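Local coordinates for dihydropteroate synthase (Burkholderia cenocepacia, PDB 2Y5S), which probably catalyses the condensation of para-aminobenzoate with 6-hydroxymethyl-7,8-dihydropterin diphosphate to give 7,8-dihydropteroate, the precursor of folates, at residues A108-A113 / D119-I124; G126-G131 / A174-A179; M232-M237 / A252-A257; A212-A217 / V262-A267. All coordinates share one frame; numbering follows the deposited sequence.

Contact 1 (A108-A113 / D119-I124). With 78H (7,8-dihydropteroate), chain P.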
loop_
_atom_site.group_PDB
_atom_site.type_symbol
_atom_site.label_atom_id
_atom_site.label_comp_id
_atom_site.label_asym_id
_atom_site.label_seq_id
_atom_site.Cartn_x
_atom_site.Cartn_y
_atom_site.Cartn_z
ATOM N N ALA B 108 -30.076 -0.188 -22.945
ATOM C CA ALA B 108 -31.307 0.375 -22.369
ATOM C C ALA B 108 -31.071 0.972 -20.976
ATOM O O ALA B 108 -31.717 1.950 -20.585
ATOM C CB ALA B 108 -32.421 -0.674 -22.313
ATOM N N VAL B 109 -30.151 0.389 -20.223
ATOM C CA VAL B 109 -29.841 0.898 -18.903
ATOM C C VAL B 109 -29.036 2.181 -19.086
ATOM O O VAL B 109 -29.220 3.152 -18.353
ATOM C CB VAL B 109 -29.097 -0.149 -18.055
ATOM C CG1 VAL B 109 -28.718 0.420 -16.698
ATOM C CG2 VAL B 109 -29.975 -1.401 -17.877
ATOM N N MET B 110 -28.134 2.173 -20.072
ATOM C CA MET B 110 -27.331 3.344 -20.374
ATOM C C MET B 110 -28.228 4.526 -20.715
ATOM O O MET B 110 -28.061 5.602 -20.146
ATOM C CB MET B 110 -26.376 3.076 -21.531
ATOM C CG MET B 110 -25.348 2.013 -21.259
ATOM S SD MET B 110 -24.216 1.793 -22.625
ATOM C CE MET B 110 -23.332 0.326 -22.035
ATOM N N ARG B 111 -29.196 4.306 -21.614
ATOM C CA ARG B 111 -30.124 5.359 -22.027
ATOM C C ARG B 111 -30.928 5.888 -20.839
ATOM O O ARG B 111 -30.975 7.100 -20.616
ATOM C CB ARG B 111 -31.064 4.872 -23.148
ATOM C CG ARG B 111 -30.330 4.439 -24.432
ATOM C CD ARG B 111 -31.271 4.224 -25.638
ATOM N NE ARG B 111 -31.478 5.461 -26.388
ATOM C CZ ARG B 111 -30.955 5.730 -27.582
ATOM N NH1 ARG B 111 -30.192 4.841 -28.210
ATOM N NH2 ARG B 111 -31.212 6.897 -28.160
ATOM N N ALA B 112 -31.546 4.984 -20.078
ATOM C CA ALA B 112 -32.374 5.388 -18.924
ATOM C C ALA B 112 -31.563 6.098 -17.841
ATOM O O ALA B 112 -32.040 7.068 -17.237
ATOM C CB ALA B 112 -33.107 4.184 -18.317
ATOM N N ALA B 113 -30.354 5.607 -17.595
ATOM C CA ALA B 113 -29.479 6.166 -16.557
ATOM C C ALA B 113 -28.941 7.545 -16.958
ATOM O O ALA B 113 -28.887 8.467 -16.138
ATOM C CB ALA B 113 -28.341 5.197 -16.227
ATOM N N ASP B 119 -23.556 10.501 -14.640
ATOM C CA ASP B 119 -22.400 11.241 -15.110
ATOM C C ASP B 119 -21.402 10.403 -15.914
ATOM O O ASP B 119 -20.646 10.940 -16.710
ATOM C CB ASP B 119 -21.681 11.827 -13.891
ATOM C CG ASP B 119 -22.556 12.770 -13.099
ATOM O OD1 ASP B 119 -22.970 13.802 -13.649
ATOM O OD2 ASP B 119 -22.836 12.479 -11.916
ATOM N N LEU B 120 -21.368 9.095 -15.679
ATOM C CA LEU B 120 -20.371 8.230 -16.298
ATOM C C LEU B 120 -20.965 6.839 -16.544
ATOM O O LEU B 120 -21.663 6.293 -15.677
ATOM C CB LEU B 120 -19.131 8.141 -15.398
ATOM C CG LEU B 120 -17.825 7.510 -15.921
ATOM C CD1 LEU B 120 -16.707 7.819 -14.943
ATOM C CD2 LEU B 120 -17.944 6.004 -16.138
ATOM N N ILE B 121 -20.713 6.287 -17.733
ATOM C CA ILE B 121 -21.082 4.908 -18.045
ATOM C C ILE B 121 -19.829 4.045 -18.044
ATOM O O ILE B 121 -18.859 4.296 -18.774
ATOM C CB ILE B 121 -21.844 4.773 -19.380
ATOM C CG1 ILE B 121 -23.091 5.675 -19.412
ATOM C CG2 ILE B 121 -22.232 3.310 -19.621
ATOM C CD1 ILE B 121 -24.186 5.329 -18.353
ATOM N N ASN B 122 -19.866 3.031 -17.184
ATOM C CA ASN B 122 -18.765 2.154 -16.951
ATOM C C ASN B 122 -19.127 0.777 -17.513
ATOM O O ASN B 122 -19.930 0.067 -16.909
ATOM C CB ASN B 122 -18.526 2.070 -15.438
ATOM C CG ASN B 122 -17.452 1.069 -15.081
ATOM O OD1 ASN B 122 -16.572 0.821 -15.876
ATOM N ND2 ASN B 122 -17.531 0.481 -13.883
ATOM N N ASP B 123 -18.527 0.406 -18.647
ATOM C CA ASP B 123 -18.989 -0.746 -19.446
ATOM C C ASP B 123 -17.947 -1.866 -19.597
ATOM O O ASP B 123 -16.969 -1.740 -20.327
ATOM C CB ASP B 123 -19.446 -0.277 -20.824
ATOM C CG ASP B 123 -20.058 -1.400 -21.672
ATOM O OD1 ASP B 123 -20.293 -2.516 -21.164
ATOM O OD2 ASP B 123 -20.288 -1.155 -22.871
ATOM N N ILE B 124 -18.194 -2.973 -18.926
ATOM C CA ILE B 124 -17.332 -4.135 -19.014
ATOM C C ILE B 124 -17.204 -4.660 -20.448
ATOM O O ILE B 124 -16.215 -5.289 -20.767
ATOM C CB ILE B 124 -17.756 -5.283 -18.050
ATOM C CG1 ILE B 124 -19.189 -5.742 -18.304
ATOM C CG2 ILE B 124 -17.598 -4.827 -16.580
ATOM C CD1 ILE B 124 -19.456 -7.200 -17.867
HETATM O O4 78H P . -12.498 -3.916 -12.827
HETATM C C4 78H P . -13.547 -3.362 -13.157
HETATM C C5 78H P . -14.810 -3.892 -12.815
HETATM N N3 78H P . -13.498 -2.180 -13.913
HETATM C C9 78H P . -15.959 -3.196 -13.258
HETATM N N5 78H P . -14.919 -5.003 -12.044
HETATM C C2 78H P . -14.701 -1.544 -14.347
HETATM N N8 78H P . -17.229 -3.663 -12.949
HETATM N N1 78H P . -15.884 -2.066 -13.991
HETATM C C6 78H P . -16.127 -5.526 -11.754
HETATM N N2 78H P . -14.655 -0.436 -15.105
HETATM C C7 78H P . -17.432 -4.985 -12.345
HETATM C C10 78H P . -16.242 -6.714 -10.841
HETATM N N11 78H P . -16.042 -7.957 -11.595
HETATM C C15 78H P . -15.188 -8.858 -11.126
HETATM C C16 78H P . -14.210 -9.406 -11.949
HETATM C C17 78H P . -15.277 -9.222 -9.782
HETATM C C18 78H P . -13.326 -10.338 -11.434
HETATM C C19 78H P . -14.390 -10.157 -9.265
HETATM C C20 78H P . -13.419 -10.716 -10.093
HETATM C C21 78H P . -12.419 -11.723 -9.517
HETATM O O22 78H P . -11.424 -11.954 -10.208
HETATM O O23 78H P . -12.575 -12.150 -8.352
#
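Met110 reaches from the helix, which on its other flank packs against helix 79-93, to two residues of the strand, Ile121 and Asp123. Its CG stands anti to the carbonyl carbon (chi1 -63°), and the chain then runs extended, which carries the thioether across Ile121 CG2 to Asp123. Met110 CG lies 3.8 Å from Ile121 CG2, and SD is almost as near to the same methyl. Beyond it the Met110 and Asp123 side chains cross at about a right angle, with Met110 CE 3.5 Å from Asp123 OD2. Both oxygens of that carboxylate are used: OD2 takes the backbone N-H of Phe127 and OD1 that of Trp125, so the turn after the strand is tied to it. Helix and strand belong to the beta-alpha-beta unit 100-103, 107-115, 120-123 of the TIM barrel, the helix packing on the outer side of the strand. Alternate strand residues point the other way, and Asn122 thus meets the pterin of 7,8-dihydropteroate. Asn122 ND2 donates to N1 of the ligand at 3.0 Å, while Asn122 OD1 faces N2 of the ligand at a modelled separation of 2.4 Å, too short to take literally; Asp64 holds ND2 as well. Further along the helix, Ala113 directs its methyl toward strand 120-123 but packs on Ile102 of the adjacent strand 100-103.

Contact 2 (G126-G131 / A174-A179); sequences GFRQPG and AARAQA. With EDO (1,2-ethanediol), chain U; EDO (1,2-ethanediol), chain V.
Arg176 of helix 165-182 reaches across to the loop that follows strand 120-123 and takes hold of its backbone. This is the outer layer of the TIM barrel, where a strand-to-helix loop meets a helix from further along the chain. The tight part is polar. Arg176 NE donates to Gly126 O at 2.8 Å with an N-H...O angle of 157°, and the oxygen lies near the guanidinium plane. NH2 adds a weak second bond to the same oxygen, and Phe127 O is 3.0 Å from Arg176 NH2. Bends at chi2 and chi3 fold the arginine back so that this edge faces the two carbonyls. Its flat group is covered on one face by the aliphatic part of Arg128: Arg128 CG sits over the centre, 3.5 Å from Arg176 CZ. The two guanidinium planes are 42° apart, and the charged ends diverge, Arg128 continuing to the carbonyls of Trp125 and Met148. Phe127 sends its ring the other way, onto Leu143 and Ala145 of the sheet.

The looser side is where outer N-H groups of both arginines also meet small molecules, probably from the crystallisation liquor. Two 1,2-ethanediols lie there, and one of them touches both arginines, its O2 3.4 Å from Arg128 CD. Arg128 NH1 donates to O2 of the other (2.8 Å). Arg176 NH1 donates to O1 of the shared one at 2.9 Å, using the guanidinium edge.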
loop_
_atom_site.group_PDB
_atom_site.type_symbol
_atom_site.label_atom_id
_atom_site.label_comp_id
_atom_site.label_asym_id
_atom_site.label_seq_id
_atom_site.Cartn_x
_atom_site.Cartn_y
_atom_site.Cartn_z
ATOM N N GLY B 126 -17.067 -2.656 -23.133
ATOM C CA GLY B 126 -16.323 -1.684 -23.933
ATOM C C GLY B 126 -17.159 -1.105 -25.065
ATOM O O GLY B 126 -16.645 -0.793 -26.137
ATOM N N PHE B 127 -18.456 -0.992 -24.806
ATOM C CA PHE B 127 -19.443 -0.426 -25.723
ATOM C C PHE B 127 -19.625 -1.266 -26.961
ATOM O O PHE B 127 -19.990 -0.758 -28.031
ATOM C CB PHE B 127 -19.131 1.067 -25.996
ATOM C CG PHE B 127 -19.052 1.863 -24.730
ATOM C CD1 PHE B 127 -20.205 2.270 -24.091
ATOM C CD2 PHE B 127 -17.838 2.106 -24.119
ATOM C CE1 PHE B 127 -20.146 2.946 -22.894
ATOM C CE2 PHE B 127 -17.770 2.773 -22.916
ATOM C CZ PHE B 127 -18.927 3.192 -22.296
ATOM N N ARG B 128 -19.430 -2.574 -26.797
ATOM C CA ARG B 128 -19.573 -3.503 -27.898
ATOM C C ARG B 128 -20.989 -4.062 -28.035
ATOM O O ARG B 128 -21.322 -4.598 -29.084
ATOM C CB ARG B 128 -18.569 -4.659 -27.783
ATOM C CG ARG B 128 -17.158 -4.280 -28.200
ATOM C CD ARG B 128 -16.238 -5.486 -28.140
ATOM N NE ARG B 128 -15.904 -5.868 -26.764
ATOM C CZ ARG B 128 -15.292 -7.004 -26.440
ATOM N NH1 ARG B 128 -14.971 -7.894 -27.388
ATOM N NH2 ARG B 128 -14.999 -7.255 -25.166
ATOM N N GLN B 129 -21.815 -3.984 -26.991
ATOM C CA GLN B 129 -23.159 -4.538 -27.091
ATOM C C GLN B 129 -23.927 -3.748 -28.121
ATOM O O GLN B 129 -23.765 -2.524 -28.207
ATOM C CB GLN B 129 -23.911 -4.542 -25.757
ATOM C CG GLN B 129 -23.368 -5.534 -24.731
ATOM C CD GLN B 129 -23.474 -6.975 -25.171
ATOM O OE1 GLN B 129 -24.355 -7.334 -25.934
ATOM N NE2 GLN B 129 -22.568 -7.814 -24.674
ATOM N N PRO B 130 -24.735 -4.442 -28.943
ATOM C CA PRO B 130 -25.444 -3.758 -30.017
ATOM C C PRO B 130 -26.244 -2.567 -29.495
ATOM O O PRO B 130 -27.079 -2.743 -28.612
ATOM C CB PRO B 130 -26.363 -4.861 -30.580
ATOM C CG PRO B 130 -25.606 -6.093 -30.361
ATOM C CD PRO B 130 -24.943 -5.905 -29.010
ATOM N N GLY B 131 -25.951 -1.374 -30.014
ATOM C CA GLY B 131 -26.661 -0.161 -29.644
ATOM C C GLY B 131 -26.063 0.657 -28.495
ATOM O O GLY B 131 -26.589 1.716 -28.168
ATOM N N ALA B 174 -7.575 0.925 -27.814
ATOM C CA ALA B 174 -7.374 1.907 -28.881
ATOM C C ALA B 174 -8.506 1.843 -29.908
ATOM O O ALA B 174 -9.040 2.873 -30.331
ATOM C CB ALA B 174 -6.027 1.683 -29.553
ATOM N N ALA B 175 -8.876 0.624 -30.292
ATOM C CA ALA B 175 -9.981 0.398 -31.203
ATOM C C ALA B 175 -11.329 0.826 -30.611
ATOM O O ALA B 175 -12.180 1.367 -31.327
ATOM C CB ALA B 175 -10.018 -1.085 -31.643
ATOM N N ARG B 176 -11.536 0.597 -29.317
ATOM C CA ARG B 176 -12.807 1.001 -28.703
ATOM C C ARG B 176 -12.925 2.537 -28.645
ATOM O O ARG B 176 -13.981 3.093 -28.964
ATOM C CB ARG B 176 -13.011 0.340 -27.332
ATOM C CG ARG B 176 -13.018 -1.214 -27.350
ATOM C CD ARG B 176 -13.846 -1.806 -28.494
ATOM N NE ARG B 176 -15.214 -1.277 -28.464
ATOM C CZ ARG B 176 -16.048 -1.230 -29.506
ATOM N NH1 ARG B 176 -15.682 -1.679 -30.705
ATOM N NH2 ARG B 176 -17.262 -0.719 -29.348
ATOM N N ALA B 177 -11.835 3.216 -28.298
ATOM C CA ALA B 177 -11.825 4.680 -28.269
ATOM C C ALA B 177 -12.068 5.246 -29.651
ATOM O O ALA B 177 -12.801 6.219 -29.800
ATOM C CB ALA B 177 -10.524 5.216 -27.730
ATOM N N GLN B 178 -11.444 4.649 -30.659
ATOM C CA GLN B 178 -11.681 5.054 -32.031
ATOM C C GLN B 178 -13.152 4.884 -32.417
ATOM O O GLN B 178 -13.732 5.764 -33.063
ATOM C CB GLN B 178 -10.809 4.244 -32.996
ATOM C CG GLN B 178 -10.890 4.722 -34.463
ATOM C CD GLN B 178 -10.402 6.144 -34.642
ATOM O OE1 GLN B 178 -9.286 6.471 -34.248
ATOM N NE2 GLN B 178 -11.238 7.004 -35.238
ATOM N N ALA B 179 -13.749 3.755 -32.038
ATOM C CA ALA B 179 -15.141 3.486 -32.395
ATOM C C ALA B 179 -16.073 4.503 -31.755
ATOM O O ALA B 179 -17.017 4.966 -32.389
ATOM C CB ALA B 179 -15.543 2.059 -32.017
HETATM C C1 EDO U . -12.178 -4.053 -31.312
HETATM O O1 EDO U . -13.243 -3.106 -31.483
HETATM C C2 EDO U . -12.714 -5.428 -30.923
HETATM O O2 EDO U . -14.147 -5.426 -30.878
HETATM C C1 EDO V . -11.367 -8.901 -28.113
HETATM O O1 EDO V . -10.054 -9.467 -28.116
HETATM C C2 EDO V . -11.866 -8.906 -26.677
HETATM O O2 EDO V . -12.999 -9.768 -26.575
#

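Contact 3 (M232-M237 / A252-A257); sequences MSRKSM and AASVAA. With 78H (7,8-dihydropteroate), chain P; EDO (1,2-ethanediol), chain S.
Residues 232-235 make a type II beta turn, closed by Lys235 N to Met232 O, and its bend lies against helix 251-263 with Ser233 and Ser254 CA atoms 5.0 Å apart. Ser254 carries the polar link: its OG accepts the backbone N-H of Arg234 at 2.9 Å and 159°, and the same hydroxyl also bonds to Arg250 O one helical turn earlier. With OG anti to the carbonyl carbon (chi1 -60°), it can serve both. One helical turn beyond Ser254, Ala257 receives Met232, whose SD is 3.9 Å from Ala257 CB; a bend at chi3 brings Met232 CE to within 3.4 Å of Ala257 O. Arg234 NH2 forms a salt bridge with Asp273, and Ser233 OG bonds to His272. On the other side of the turn, Lys235 stretches out along the aminobenzoate ring of 7,8-dihydropteroate, from CG beside C20 to CE beside C15 and C16, and its NZ donates to the pterin O4 at 2.7 Å. Ser236 N, on the first turn of helix 236-239, donates to the carboxylate oxygen O23 (2.9 Å). Turn and helix start thus form one wall of the product site at the C-terminal end of the TIM barrel.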
loop_
_atom_site.group_PDB
_atom_site.type_symbol
_atom_site.label_atom_id
_atom_site.label_comp_id
_atom_site.label_asym_id
_atom_site.label_seq_id
_atom_site.Cartn_x
_atom_site.Cartn_y
_atom_site.Cartn_z
ATOM N N MET B 232 -9.325 -3.590 -8.844
ATOM C CA MET B 232 -8.810 -4.878 -8.366
ATOM C C MET B 232 -9.378 -5.323 -7.034
ATOM O O MET B 232 -9.026 -6.393 -6.539
ATOM C CB MET B 232 -7.301 -4.770 -8.267
ATOM C CG MET B 232 -6.686 -4.618 -9.633
ATOM S SD MET B 232 -4.958 -4.269 -9.526
ATOM C CE MET B 232 -5.077 -2.548 -9.169
ATOM N N SER B 233 -10.282 -4.507 -6.480
ATOM C CA SER B 233 -10.741 -4.647 -5.102
ATOM C C SER B 233 -11.367 -6.015 -4.812
ATOM O O SER B 233 -12.330 -6.410 -5.459
ATOM C CB SER B 233 -11.722 -3.523 -4.776
ATOM O OG SER B 233 -12.220 -3.625 -3.446
ATOM N N ARG B 234 -10.802 -6.712 -3.826
ATOM C CA ARG B 234 -11.265 -8.023 -3.376
ATOM C C ARG B 234 -11.202 -9.144 -4.415
ATOM O O ARG B 234 -11.777 -10.200 -4.209
ATOM C CB ARG B 234 -12.672 -7.922 -2.758
ATOM C CG ARG B 234 -12.722 -6.904 -1.633
ATOM C CD ARG B 234 -14.067 -6.895 -0.950
ATOM N NE ARG B 234 -14.037 -6.119 0.290
ATOM C CZ ARG B 234 -15.130 -5.779 0.970
ATOM N NH1 ARG B 234 -16.342 -6.125 0.521
ATOM N NH2 ARG B 234 -15.020 -5.072 2.091
ATOM N N LYS B 235 -10.451 -8.945 -5.493
ATOM C CA LYS B 235 -10.517 -9.862 -6.621
ATOM C C LYS B 235 -9.619 -11.085 -6.433
ATOM O O LYS B 235 -8.740 -11.104 -5.573
ATOM C CB LYS B 235 -10.197 -9.134 -7.915
ATOM C CG LYS B 235 -11.317 -8.185 -8.388
ATOM C CD LYS B 235 -11.105 -7.744 -9.831
ATOM C CE LYS B 235 -12.263 -6.875 -10.327
ATOM N NZ LYS B 235 -11.957 -6.295 -11.660
ATOM N N SER B 236 -9.870 -12.100 -7.251
ATOM C CA SER B 236 -9.155 -13.366 -7.205
ATOM C C SER B 236 -7.663 -13.232 -7.362
ATOM O O SER B 236 -6.926 -14.001 -6.746
ATOM C CB SER B 236 -9.678 -14.303 -8.285
ATOM O OG SER B 236 -10.967 -14.719 -7.913
ATOM N N MET B 237 -7.206 -12.268 -8.167
ATOM C CA MET B 237 -5.758 -12.019 -8.289
ATOM C C MET B 237 -5.106 -11.733 -6.935
ATOM O O MET B 237 -3.914 -11.976 -6.747
ATOM C CB MET B 237 -5.452 -10.877 -9.265
ATOM C CG MET B 237 -6.005 -9.515 -8.848
ATOM S SD MET B 237 -5.693 -8.219 -10.073
ATOM C CE MET B 237 -3.937 -7.943 -9.839
ATOM N N ALA B 252 -6.429 -5.525 3.003
ATOM C CA ALA B 252 -5.042 -5.037 2.926
ATOM C C ALA B 252 -4.431 -5.287 1.565
ATOM O O ALA B 252 -3.744 -4.423 1.019
ATOM C CB ALA B 252 -4.159 -5.641 4.033
ATOM N N ALA B 253 -4.684 -6.464 0.995
ATOM C CA ALA B 253 -4.219 -6.744 -0.357
ATOM C C ALA B 253 -4.821 -5.781 -1.386
ATOM O O ALA B 253 -4.143 -5.382 -2.322
ATOM C CB ALA B 253 -4.499 -8.208 -0.743
ATOM N N SER B 254 -6.083 -5.412 -1.201
ATOM C CA SER B 254 -6.789 -4.475 -2.107
ATOM C C SER B 254 -6.204 -3.071 -2.006
ATOM O O SER B 254 -5.938 -2.414 -3.012
ATOM C CB SER B 254 -8.291 -4.437 -1.791
ATOM O OG SER B 254 -8.909 -5.702 -1.940
ATOM N N VAL B 255 -5.942 -2.626 -0.783
ATOM C CA VAL B 255 -5.219 -1.370 -0.587
ATOM C C VAL B 255 -3.853 -1.404 -1.294
ATOM O O VAL B 255 -3.492 -0.445 -1.990
ATOM C CB VAL B 255 -5.070 -1.071 0.926
ATOM C CG1 VAL B 255 -4.161 0.123 1.170
ATOM C CG2 VAL B 255 -6.448 -0.828 1.533
ATOM N N ALA B 256 -3.101 -2.495 -1.132
ATOM C CA ALA B 256 -1.785 -2.629 -1.785
ATOM C C ALA B 256 -1.907 -2.500 -3.303
ATOM O O ALA B 256 -1.121 -1.786 -3.951
ATOM C CB ALA B 256 -1.104 -3.970 -1.391
ATOM N N ALA B 257 -2.918 -3.149 -3.869
ATOM C CA ALA B 257 -3.131 -3.113 -5.315
ATOM C C ALA B 257 -3.510 -1.701 -5.812
ATOM O O ALA B 257 -2.975 -1.202 -6.826
ATOM C CB ALA B 257 -4.183 -4.138 -5.715
HETATM O O4 78H P . -12.498 -3.916 -12.827
HETATM C C4 78H P . -13.547 -3.362 -13.157
HETATM C C5 78H P . -14.810 -3.892 -12.815
HETATM N N3 78H P . -13.498 -2.180 -13.913
HETATM C C9 78H P . -15.959 -3.196 -13.258
HETATM N N5 78H P . -14.919 -5.003 -12.044
HETATM C C2 78H P . -14.701 -1.544 -14.347
HETATM N N8 78H P . -17.229 -3.663 -12.949
HETATM N N1 78H P . -15.884 -2.066 -13.991
HETATM C C6 78H P . -16.127 -5.526 -11.754
HETATM N N2 78H P . -14.655 -0.436 -15.105
HETATM C C7 78H P . -17.432 -4.985 -12.345
HETATM C C10 78H P . -16.242 -6.714 -10.841
HETATM N N11 78H P . -16.042 -7.957 -11.595
HETATM C C15 78H P . -15.188 -8.858 -11.126
HETATM C C16 78H P . -14.210 -9.406 -11.949
HETATM C C17 78H P . -15.277 -9.222 -9.782
HETATM C C18 78H P . -13.326 -10.338 -11.434
HETATM C C19 78H P . -14.390 -10.157 -9.265
HETATM C C20 78H P . -13.419 -10.716 -10.093
HETATM C C21 78H P . -12.419 -11.723 -9.517
HETATM O O22 78H P . -11.424 -11.954 -10.208
HETATM O O23 78H P . -12.575 -12.150 -8.352
HETATM C C1 EDO S . -15.516 -9.738 -4.909
HETATM O O1 EDO S . -14.780 -10.905 -5.280
HETATM C C2 EDO S . -15.295 -8.653 -5.952
HETATM O O2 EDO S . -16.525 -7.964 -6.196
#

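Contact 4 (A212-A217 / V262-A267); sequences ALPDTA and VERGAA
Leu213 and Pro214 face Arg264 and Ala266, joining the loop after helix 204-211 to the end of helix 251-263 in the TIM barrel. That helix closes with a Schellman motif: Gly265, with positive phi, is its C-prime residue, Gly265 N bonds to Val262 O and Ala266 N to Ala261 O. Leu213 has CG anti to its N (chi1 -163°), which leaves the CB flank for Arg264 and swings one branch past it. Leu213 CB meets Arg264 CB at 3.9 Å, while CD2 abuts Ala266 CB, also at 3.9 Å; Ala261 touches both Leu213 and Ala266. Pro214 comes to Arg264 at a slant. Its CD is 3.9 Å from Arg264 CG, the near end of a chain that bends at chi2 and chi3 and takes its guanidinium off, one face near Glu263 CB. Arg264 also packs on Val287 of the second subunit. Within 212-217, Leu213 O accepts both Thr216 N and Thr216 OG1, the hydroxyl at 2.7 Å in the carbonyl plane. Over on the helix end, Arg264 O is buried without a hydrogen-bonding partner, and the ring of Pro214 covers it, Pro214 CG 3.4 Å from the oxygen.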
loop_
_atom_site.group_PDB
_atom_site.type_symbol
_atom_site.label_atom_id
_atom_site.label_comp_id
_atom_site.label_asym_id
_atom_site.label_seq_id
_atom_site.Cartn_x
_atom_site.Cartn_y
_atom_site.Cartn_z
ATOM N N ALA B 212 2.840 -3.199 -15.638
ATOM C CA ALA B 212 2.967 -2.379 -16.835
ATOM C C ALA B 212 1.770 -1.475 -17.092
ATOM O O ALA B 212 1.523 -1.095 -18.231
ATOM C CB ALA B 212 3.196 -3.287 -18.042
ATOM N N LEU B 213 1.035 -1.108 -16.044
ATOM C CA LEU B 213 -0.213 -0.350 -16.193
ATOM C C LEU B 213 -0.168 0.854 -17.163
ATOM O O LEU B 213 -1.066 0.996 -18.009
ATOM C CB LEU B 213 -0.767 0.081 -14.824
ATOM C CG LEU B 213 -2.236 0.522 -14.750
ATOM C CD1 LEU B 213 -3.180 -0.627 -15.060
ATOM C CD2 LEU B 213 -2.605 1.103 -13.399
ATOM N N PRO B 214 0.854 1.717 -17.066
ATOM C CA PRO B 214 0.804 2.882 -17.974
ATOM C C PRO B 214 0.710 2.504 -19.449
ATOM O O PRO B 214 0.036 3.199 -20.214
ATOM C CB PRO B 214 2.123 3.629 -17.705
ATOM C CG PRO B 214 2.744 2.988 -16.538
ATOM C CD PRO B 214 2.092 1.676 -16.269
ATOM N N ASP B 215 1.355 1.397 -19.821
ATOM C CA ASP B 215 1.401 0.933 -21.197
ATOM C C ASP B 215 0.113 0.247 -21.682
ATOM O O ASP B 215 0.030 -0.102 -22.846
ATOM C CB ASP B 215 2.581 -0.024 -21.393
ATOM C CG ASP B 215 3.925 0.629 -21.091
ATOM O OD1 ASP B 215 4.079 1.842 -21.362
ATOM O OD2 ASP B 215 4.815 -0.078 -20.574
ATOM N N THR B 216 -0.875 0.048 -20.804
ATOM C CA THR B 216 -2.177 -0.478 -21.221
ATOM C C THR B 216 -3.049 0.597 -21.903
ATOM O O THR B 216 -3.985 0.270 -22.620
ATOM C CB THR B 216 -2.966 -1.078 -20.032
ATOM O OG1 THR B 216 -3.248 -0.051 -19.092
ATOM C CG2 THR B 216 -2.177 -2.192 -19.331
ATOM N N ALA B 217 -2.716 1.876 -21.706
ATOM C CA ALA B 217 -3.548 2.979 -22.177
ATOM C C ALA B 217 -3.065 3.498 -23.525
ATOM O O ALA B 217 -1.914 3.907 -23.657
ATOM C CB ALA B 217 -3.544 4.114 -21.165
ATOM N N VAL B 262 -1.940 3.439 -8.516
ATOM C CA VAL B 262 -1.702 4.897 -8.546
ATOM C C VAL B 262 -0.221 5.194 -8.709
ATOM O O VAL B 262 0.134 6.152 -9.370
ATOM C CB VAL B 262 -2.327 5.670 -7.333
ATOM C CG1 VAL B 262 -3.842 5.425 -7.290
ATOM C CG2 VAL B 262 -1.674 5.309 -6.009
ATOM N N GLU B 263 0.649 4.357 -8.145
ATOM C CA GLU B 263 2.086 4.515 -8.363
ATOM C C GLU B 263 2.399 4.379 -9.863
ATOM O O GLU B 263 3.291 5.060 -10.397
ATOM C CB GLU B 263 2.869 3.485 -7.545
ATOM C CG GLU B 263 4.410 3.629 -7.600
ATOM C CD GLU B 263 4.912 4.885 -6.906
ATOM O OE1 GLU B 263 4.104 5.589 -6.264
ATOM O OE2 GLU B 263 6.124 5.172 -6.992
ATOM N N ARG B 264 1.650 3.507 -10.531
ATOM C CA ARG B 264 1.806 3.278 -11.962
ATOM C C ARG B 264 0.883 4.148 -12.839
ATOM O O ARG B 264 0.589 3.775 -13.971
ATOM C CB ARG B 264 1.594 1.785 -12.270
ATOM C CG ARG B 264 2.878 0.995 -12.518
ATOM C CD ARG B 264 3.777 0.906 -11.301
ATOM N NE ARG B 264 3.226 -0.006 -10.300
ATOM C CZ ARG B 264 3.838 -0.358 -9.173
ATOM N NH1 ARG B 264 5.042 0.095 -8.856
ATOM N NH2 ARG B 264 3.229 -1.171 -8.346
ATOM N N GLY B 265 0.422 5.281 -12.315
ATOM C CA GLY B 265 -0.304 6.269 -13.104
ATOM C C GLY B 265 -1.830 6.139 -13.257
ATOM O O GLY B 265 -2.409 6.855 -14.069
ATOM N N ALA B 266 -2.491 5.259 -12.493
ATOM C CA ALA B 266 -3.978 5.197 -12.524
ATOM C C ALA B 266 -4.623 6.524 -12.092
ATOM O O ALA B 266 -4.230 7.138 -11.068
ATOM C CB ALA B 266 -4.498 4.073 -11.667
ATOM N N ALA B 267 -5.626 6.946 -12.859
ATOM C CA ALA B 267 -6.375 8.152 -12.550
ATOM C C ALA B 267 -7.446 7.875 -11.485
ATOM O O ALA B 267 -7.704 8.716 -10.617
ATOM C CB ALA B 267 -7.021 8.703 -13.800
#

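Contacts 1 and 3 both touch 7,8-dihydropteroate, from opposite sides of the chain's centre: their centres are 25 Å apart and their nearest atoms about 8 Å. Contact 1 grips the pterin, contact 3 the aminobenzoate and, through Lys235, the pterin O4, so the product spans the gap. Contact 2 follows directly on contact 1 along the chain, and the two touch through Phe127, whose CZ is 3.7 Å from Ile121 O; the Phe127 side chain is about 9 Å from the ligand. Contact 4 shares helix 251-263 with contact 3, enclosing it along the chain, with centres 16 Å apart, and both reach the second subunit. The Leu213 side chain of contact 4 is about 10 Å from the ligand.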